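Local coordinates for 4-hydroxy-3-methylbut-2-enyl diphosphate reductase (Aquifex aeolicus, PDB 3DNF), which catalyses the reductive conversion of 4-hydroxy-3-methylbut-2-enyl diphosphate into isopentenyl and dimethylallyl diphosphates, the last step of the non-mevalonate isoprenoid pathway, with an iron-sulfur cluster, at residues Y35-I40 with D67-R72. Numbering follows the deposited sequence. Where two conformers were deposited one is given.
Sequences YTLGPI and DTVIIR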
loop_
_atom_site.group_PDB
_atom_site.type_symbol
_atom_site.label_atom_id
_atom_site.label_comp_id
_atom_site.label_asym_id
_atom_site.label_seq_id
_atom_site.Cartn_x
_atom_site.Cartn_y
_atom_site.Cartn_z
ATOM N N TYR B 35 -31.159 -17.139 -22.897
ATOM C CA TYR B 35 -31.205 -15.863 -22.161
ATOM C C TYR B 35 -29.809 -15.548 -21.663
ATOM O O TYR B 35 -29.037 -16.439 -21.313
ATOM C CB TYR B 35 -32.057 -15.987 -20.918
ATOM C CG TYR B 35 -33.520 -16.191 -21.152
ATOM C CD1 TYR B 35 -34.378 -15.123 -21.189
ATOM C CD2 TYR B 35 -34.038 -17.487 -21.278
ATOM C CE1 TYR B 35 -35.761 -15.306 -21.364
ATOM C CE2 TYR B 35 -35.380 -17.680 -21.462
ATOM C CZ TYR B 35 -36.245 -16.606 -21.504
ATOM O OH TYR B 35 -37.600 -16.770 -21.661
ATOM N N THR B 36 -29.534 -14.239 -21.600
ATOM C CA THR B 36 -28.444 -13.729 -20.790
ATOM C C THR B 36 -29.115 -13.328 -19.497
ATOM O O THR B 36 -30.319 -12.994 -19.444
ATOM C CB THR B 36 -27.691 -12.505 -21.475
ATOM O OG1 THR B 36 -28.596 -11.425 -21.739
ATOM C CG2 THR B 36 -26.970 -12.949 -22.777
ATOM N N LEU B 37 -28.371 -13.465 -18.419
ATOM C CA LEU B 37 -28.911 -13.084 -17.121
ATOM C C LEU B 37 -28.776 -11.575 -16.949
ATOM O O LEU B 37 -27.729 -11.083 -16.484
ATOM C CB LEU B 37 -28.157 -13.817 -16.020
ATOM C CG LEU B 37 -28.449 -15.288 -15.799
ATOM C CD1 LEU B 37 -27.494 -15.811 -14.701
ATOM C CD2 LEU B 37 -29.918 -15.454 -15.377
ATOM N N GLY B 38 -29.821 -10.868 -17.339
ATOM C CA GLY B 38 -29.831 -9.408 -17.500
ATOM C C GLY B 38 -29.221 -9.078 -18.867
ATOM O O GLY B 38 -28.664 -9.966 -19.527
ATOM N N PRO B 39 -29.281 -7.809 -19.280
ATOM C CA PRO B 39 -28.688 -7.411 -20.573
ATOM C C PRO B 39 -27.176 -7.613 -20.544
ATOM O O PRO B 39 -26.510 -7.304 -19.549
ATOM C CB PRO B 39 -29.041 -5.933 -20.676
ATOM C CG PRO B 39 -29.146 -5.497 -19.268
ATOM C CD PRO B 39 -29.831 -6.637 -18.575
ATOM N N ILE B 40 -26.606 -8.126 -21.636
ATOM C CA ILE B 40 -25.218 -8.580 -21.579
ATOM C C ILE B 40 -24.210 -7.432 -21.375
ATOM O O ILE B 40 -23.121 -7.659 -20.844
ATOM C CB ILE B 40 -24.842 -9.376 -22.842
ATOM C CG1 ILE B 40 -23.516 -10.096 -22.622
ATOM C CG2 ILE B 40 -24.884 -8.495 -24.072
ATOM C CD1 ILE B 40 -23.388 -11.386 -23.472
ATOM N N ASP B 67 -34.247 -24.302 -20.572
ATOM C CA ASP B 67 -33.725 -23.066 -21.176
ATOM C C ASP B 67 -32.221 -22.855 -20.871
ATOM O O ASP B 67 -31.673 -23.466 -19.962
ATOM C CB ASP B 67 -34.520 -21.796 -20.769
ATOM C CG ASP B 67 -35.929 -21.740 -21.378
ATOM O OD1 ASP B 67 -36.235 -22.486 -22.363
ATOM O OD2 ASP B 67 -36.739 -20.932 -20.870
ATOM N N THR B 68 -31.570 -22.004 -21.650
ATOM C CA THR B 68 -30.134 -21.730 -21.442
ATOM C C THR B 68 -30.042 -20.361 -20.778
ATOM O O THR B 68 -30.757 -19.433 -21.158
ATOM C CB THR B 68 -29.365 -21.685 -22.780
ATOM O OG1 THR B 68 -29.328 -22.997 -23.334
ATOM C CG2 THR B 68 -27.890 -21.178 -22.575
ATOM N N VAL B 69 -29.237 -20.259 -19.717
ATOM C CA VAL B 69 -28.956 -18.927 -19.168
ATOM C C VAL B 69 -27.451 -18.688 -19.164
ATOM O O VAL B 69 -26.649 -19.571 -18.851
ATOM C CB VAL B 69 -29.537 -18.702 -17.738
ATOM C CG1 VAL B 69 -31.078 -18.618 -17.773
ATOM C CG2 VAL B 69 -29.052 -19.805 -16.856
ATOM N N ILE B 70 -27.084 -17.477 -19.598
ATOM C CA ILE B 70 -25.674 -17.048 -19.700
ATOM C C ILE B 70 -25.299 -16.072 -18.590
ATOM O O ILE B 70 -25.875 -14.954 -18.464
ATOM C CB ILE B 70 -25.352 -16.475 -21.097
ATOM C CG1 ILE B 70 -25.693 -17.532 -22.184
ATOM C CG2 ILE B 70 -23.862 -16.044 -21.192
ATOM C CD1 ILE B 70 -26.173 -16.914 -23.472
ATOM N N ILE B 71 -24.360 -16.506 -17.760
ATOM C CA ILE B 71 -23.856 -15.633 -16.649
ATOM C C ILE B 71 -23.004 -14.527 -17.294
ATOM O O ILE B 71 -22.141 -14.841 -18.101
ATOM C CB ILE B 71 -23.018 -16.438 -15.664
ATOM C CG1 ILE B 71 -23.895 -17.550 -15.023
ATOM C CG2 ILE B 71 -22.337 -15.483 -14.581
ATOM C CD1 ILE B 71 -23.162 -18.443 -14.027
ATOM N N ARG B 72 -23.234 -13.260 -16.909
ATOM C CA ARG B 72 -22.518 -12.169 -17.536
ATOM C C ARG B 72 -21.067 -12.116 -17.072
ATOM O O ARG B 72 -20.678 -12.801 -16.102
ATOM C CB ARG B 72 -23.216 -10.826 -17.284
ATOM C CG ARG B 72 -24.681 -10.769 -17.809
ATOM C CD ARG B 72 -25.227 -9.375 -17.715
ATOM N NE ARG B 72 -25.336 -8.878 -16.338
ATOM C CZ ARG B 72 -26.120 -7.868 -15.973
ATOM N NH1 ARG B 72 -26.910 -7.280 -16.851
ATOM N NH2 ARG B 72 -26.152 -7.471 -14.704
HETATM O O HOH W 1 -38.589 -19.389 -21.638
HETATM O O HOH W 2 -25.179 -12.375 -14.903
#
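Tyr35 and Thr36 pair in parallel with Val69 and Ile70, and the contact illustrates how a strand pair hands over to a loop near an active site. The pairing is the tight part: Tyr35 N donates to Thr68 O, Ile70 N to Tyr35 O (2.8 Å), and Leu37 N to Ile70 O at a nearly straight 165°. Beside Val69, Leu37 spreads its methyls, CD2 against Val69 CB at 4.0 Å and CD1 against CG1 of Ile71, while on the face of Thr36 and Ile70, Thr36 CG2 touches Ile70 CD1 at 4.1 Å. At the start of the pairing a buried water bridges Tyr35 OH and Asp67 OD2, whose carboxylate nears the ring edge at CE2 and is also bound by the backbone of Lys33 and Lys64. Thr36 OG1, between the backbone N and the carbonyl carbon (chi1 58°), donates to Gly38 O at 2.7 Å within the loop. A valine here would lose that bond and would probably leave Gly38 O without its hydroxyl partner and the loop less firmly tied to the strand.

Toward the partly exposed Leu37, Gly38, Pro39 and Arg72 the packing gives way to polar links and water. The chain of Arg72 bends at chi3 (-64°), which sets NE. Leu37 O lies over one face of the guanidinium, offset toward the rim, while NH1 donates to Pro39 O at 2.7 Å; NH2 is held by His74, a predicted substrate ligand. A second water joins Leu37 O, over a long bond, to Arg72 N.

These are the two central strands of a four-stranded parallel sheet, flanked by 55-57 and 90-93, as in an open alpha/beta lobe. Helix 14-26 packs on Ile40 and Ile70, Phe63 lies against Leu37 and Val69, and helix 44-53 meets Pro39 and Ile40.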